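Local coordinates for protein putative thioesterase II (Thermobifida fusca, PDB 3BBJ) that probably hydrolyses acyl-CoA-type thioesters, as a putative thioesterase of the double hotdog fold, at residues A125-P137 with R150-A162. Sequence-based numbering, arbitrary orientation.
Sequences AIPPQHQCRRVDP and RVDVDFSPDSYAA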
# COMPACT_ATOMS: atom_id res chain seq x y z
N ALA A 125 15.41 6.12 16.43
CA ALA A 125 16.76 6.68 16.57
C ALA A 125 17.62 6.34 15.36
O ALA A 125 17.87 5.17 15.07
CB ALA A 125 17.42 6.17 17.84
N ILE A 126 18.05 7.39 14.65
CA ILE A 126 18.98 7.26 13.53
C ILE A 126 20.16 8.19 13.82
O ILE A 126 19.95 9.34 14.19
CB ILE A 126 18.35 7.66 12.18
CG1 ILE A 126 17.09 6.84 11.90
CG2 ILE A 126 19.37 7.47 11.06
CD1 ILE A 126 16.54 6.99 10.50
N PRO A 127 21.40 7.68 13.67
CA PRO A 127 22.58 8.51 13.90
C PRO A 127 22.58 9.74 13.01
O PRO A 127 22.04 9.69 11.91
CB PRO A 127 23.73 7.60 13.50
CG PRO A 127 23.21 6.23 13.60
CD PRO A 127 21.77 6.30 13.29
N PRO A 128 23.19 10.85 13.47
CA PRO A 128 23.30 12.03 12.61
C PRO A 128 23.97 11.72 11.27
O PRO A 128 24.77 10.80 11.17
CB PRO A 128 24.17 12.98 13.42
CG PRO A 128 23.99 12.55 14.84
CD PRO A 128 23.78 11.07 14.80
N GLN A 129 23.61 12.50 10.25
CA GLN A 129 24.14 12.32 8.91
C GLN A 129 25.69 12.31 8.89
O GLN A 129 26.29 11.57 8.11
CB GLN A 129 23.61 13.41 7.98
CG GLN A 129 23.84 13.13 6.50
CD GLN A 129 23.20 14.17 5.61
OE1 GLN A 129 22.88 15.25 6.06
NE2 GLN A 129 23.02 13.84 4.34
N HIS A 130 26.31 13.12 9.74
CA HIS A 130 27.77 13.21 9.78
C HIS A 130 28.42 11.93 10.32
O HIS A 130 29.56 11.63 9.97
CB HIS A 130 28.24 14.45 10.56
CG HIS A 130 28.10 14.35 12.05
ND1 HIS A 130 27.08 14.97 12.75
CD2 HIS A 130 28.88 13.74 12.98
CE1 HIS A 130 27.23 14.73 14.04
NE2 HIS A 130 28.31 13.99 14.21
N GLN A 131 27.71 11.17 11.15
CA GLN A 131 28.22 9.88 11.65
C GLN A 131 27.95 8.74 10.67
O GLN A 131 28.43 7.63 10.87
CB GLN A 131 27.62 9.53 13.01
CG GLN A 131 28.09 10.41 14.16
CD GLN A 131 27.41 10.06 15.48
OE1 GLN A 131 27.18 8.88 15.79
NE2 GLN A 131 27.06 11.08 16.25
N CYS A 132 27.19 9.02 9.61
CA CYS A 132 26.82 8.01 8.62
C CYS A 132 27.88 7.89 7.54
O CYS A 132 28.72 8.79 7.36
CB CYS A 132 25.47 8.34 7.97
SG CYS A 132 24.07 8.20 9.09
N ARG A 133 27.80 6.79 6.80
CA ARG A 133 28.81 6.43 5.82
C ARG A 133 28.24 6.25 4.42
O ARG A 133 27.25 5.56 4.21
CB ARG A 133 29.47 5.14 6.30
CG ARG A 133 30.73 4.76 5.55
CD ARG A 133 31.52 3.73 6.34
NE ARG A 133 32.52 3.05 5.52
CZ ARG A 133 33.34 2.11 5.97
NH1 ARG A 133 33.29 1.72 7.24
NH2 ARG A 133 34.21 1.54 5.13
N ARG A 134 28.90 6.88 3.45
CA ARG A 134 28.50 6.84 2.05
C ARG A 134 29.52 6.02 1.26
O ARG A 134 30.70 5.98 1.59
CB ARG A 134 28.44 8.27 1.52
CG ARG A 134 27.94 8.41 0.10
CD ARG A 134 27.94 9.87 -0.34
NE ARG A 134 27.17 10.70 0.57
CZ ARG A 134 27.05 12.03 0.47
NH1 ARG A 134 27.65 12.70 -0.52
NH2 ARG A 134 26.33 12.70 1.36
N VAL A 135 29.03 5.35 0.22
CA VAL A 135 29.88 4.57 -0.69
C VAL A 135 30.02 5.36 -1.99
O VAL A 135 29.04 5.57 -2.70
CB VAL A 135 29.27 3.18 -0.97
CG1 VAL A 135 30.20 2.37 -1.84
CG2 VAL A 135 29.01 2.45 0.30
N ASP A 136 31.23 5.82 -2.28
CA ASP A 136 31.48 6.62 -3.49
C ASP A 136 31.20 5.75 -4.71
O ASP A 136 31.82 4.70 -4.87
CB ASP A 136 32.92 7.15 -3.52
N PRO A 137 30.22 6.17 -5.56
CA PRO A 137 29.92 5.33 -6.71
C PRO A 137 31.12 5.27 -7.63
O PRO A 137 31.74 6.31 -7.94
CB PRO A 137 28.73 6.05 -7.40
CG PRO A 137 28.19 6.99 -6.39
CD PRO A 137 29.36 7.37 -5.51
N ARG A 150 22.74 9.15 -9.18
CA ARG A 150 21.61 10.10 -9.17
C ARG A 150 21.18 10.52 -7.75
O ARG A 150 20.51 11.57 -7.56
CB ARG A 150 20.41 9.48 -9.90
CG ARG A 150 20.67 9.00 -11.34
CD ARG A 150 20.94 10.18 -12.31
NE ARG A 150 22.30 10.71 -12.19
CZ ARG A 150 23.36 10.28 -12.88
NH1 ARG A 150 23.26 9.32 -13.79
NH2 ARG A 150 24.54 10.83 -12.65
N VAL A 151 21.60 9.73 -6.77
CA VAL A 151 21.26 9.97 -5.38
C VAL A 151 22.46 9.73 -4.49
O VAL A 151 23.27 8.83 -4.75
CB VAL A 151 20.13 9.00 -4.91
CG1 VAL A 151 18.74 9.50 -5.33
CG2 VAL A 151 20.39 7.57 -5.43
N ASP A 152 22.54 10.52 -3.42
CA ASP A 152 23.55 10.34 -2.39
C ASP A 152 22.80 9.64 -1.28
O ASP A 152 21.73 10.09 -0.89
CB ASP A 152 24.12 11.66 -1.87
CG ASP A 152 25.05 12.34 -2.87
OD1 ASP A 152 25.51 11.69 -3.83
OD2 ASP A 152 25.33 13.55 -2.67
N VAL A 153 23.32 8.51 -0.81
CA VAL A 153 22.70 7.71 0.22
C VAL A 153 23.71 7.46 1.32
O VAL A 153 24.73 6.82 1.09
CB VAL A 153 22.22 6.38 -0.35
CG1 VAL A 153 21.54 5.55 0.71
CG2 VAL A 153 21.29 6.63 -1.54
N ASP A 154 23.44 7.98 2.51
CA ASP A 154 24.30 7.82 3.66
C ASP A 154 23.67 6.78 4.54
O ASP A 154 22.48 6.90 4.86
CB ASP A 154 24.36 9.13 4.45
CG ASP A 154 24.94 10.28 3.64
OD1 ASP A 154 26.15 10.24 3.34
OD2 ASP A 154 24.17 11.21 3.32
N PHE A 155 24.43 5.77 4.92
CA PHE A 155 23.93 4.69 5.75
C PHE A 155 24.45 4.81 7.18
O PHE A 155 25.58 5.22 7.38
CB PHE A 155 24.41 3.36 5.19
CG PHE A 155 24.04 3.13 3.76
CD1 PHE A 155 22.78 2.65 3.43
CD2 PHE A 155 24.96 3.34 2.75
CE1 PHE A 155 22.43 2.41 2.10
CE2 PHE A 155 24.62 3.11 1.42
CZ PHE A 155 23.36 2.63 1.10
N SER A 156 23.64 4.44 8.16
CA SER A 156 24.14 4.32 9.51
C SER A 156 25.29 3.30 9.47
O SER A 156 25.35 2.50 8.53
CB SER A 156 23.06 3.83 10.46
OG SER A 156 22.59 2.55 10.06
N PRO A 157 26.20 3.33 10.46
CA PRO A 157 27.25 2.32 10.53
C PRO A 157 26.74 0.87 10.50
O PRO A 157 27.29 0.03 9.80
CB PRO A 157 27.93 2.63 11.87
CG PRO A 157 27.72 4.06 12.07
CD PRO A 157 26.34 4.33 11.54
N ASP A 158 25.68 0.59 11.25
CA ASP A 158 25.12 -0.75 11.24
C ASP A 158 24.56 -1.13 9.87
O ASP A 158 24.64 -2.30 9.46
CB ASP A 158 24.03 -0.89 12.30
CG ASP A 158 24.58 -0.98 13.70
OD1 ASP A 158 25.80 -1.19 13.83
OD2 ASP A 158 23.79 -0.84 14.65
N SER A 159 23.98 -0.16 9.17
CA SER A 159 23.42 -0.43 7.84
C SER A 159 24.54 -0.71 6.83
O SER A 159 24.44 -1.62 6.00
CB SER A 159 22.56 0.73 7.38
OG SER A 159 21.48 0.89 8.28
N TYR A 160 25.60 0.09 6.91
CA TYR A 160 26.78 -0.11 6.07
C TYR A 160 27.34 -1.49 6.34
O TYR A 160 27.59 -2.27 5.42
CB TYR A 160 27.86 0.93 6.35
CG TYR A 160 29.05 0.84 5.41
CD1 TYR A 160 29.99 -0.19 5.51
CD2 TYR A 160 29.24 1.80 4.41
CE1 TYR A 160 31.08 -0.27 4.63
CE2 TYR A 160 30.33 1.74 3.54
CZ TYR A 160 31.24 0.70 3.65
OH TYR A 160 32.32 0.65 2.79
N ALA A 161 27.55 -1.79 7.62
CA ALA A 161 28.09 -3.10 8.02
C ALA A 161 27.25 -4.21 7.42
O ALA A 161 27.78 -5.22 6.97
CB ALA A 161 28.14 -3.23 9.56
N ALA A 162 25.94 -4.02 7.41
CA ALA A 162 25.02 -5.02 6.87
C ALA A 162 25.20 -5.22 5.37
O ALA A 162 25.33 -6.34 4.88
CB ALA A 162 23.58 -4.63 7.18
O HOH W 1 28.17 11.52 5.57
O HOH W 2 26.17 5.54 -0.56
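An antiparallel edge pairing in the C-terminal hotdog domain joins Arg133 to Phe155, with Arg133 N giving a nearly straight hydrogen bond to Phe155 O (2.8 Å) and Phe155 N returning one to Arg133 O (2.9 Å). On the side carrying Arg134 and Asp154, the Arg134 chain, extended to CD, turns at chi3 (-56°), swinging NE and NH2 to the Asp154 carboxylate: NE reaches OD1 (3.0 Å) from above its plane, while NH2 meets syn lone pairs of both oxygens. Gln129, stretched to full length, points NE2 at Asp154 OD2 (3.0 Å, N-H...O 171°); aspartate's two oxygens thus serve three donor nitrogens. Asp152 stacks over one guanidinium face of Arg134, its OD2 3.3 Å from NH1, a charge-only salt bridge, while OD2 accepts from Ala182 N. With an alanine at Asp154, Arg134 would probably keep only Asp152 as anionic partner within this contact, and Gln129 would lose this acceptor. Beside Phe155, Arg133 lays its flat, charged guanidinium on Tyr160, a cation-pi stack with CZ 3.7 Å from the ring centroid; Val135 CG2 touches Tyr160 CE2 (3.6 Å). Tyr160 belongs to helix 157-163, capped by Ser156 OG accepting from Ser159 N, whereas strand 151-155 runs between short, weakly bonded strand 133-134 and strand 173-180, Phe155 packing against Phe235 of strand 233-243.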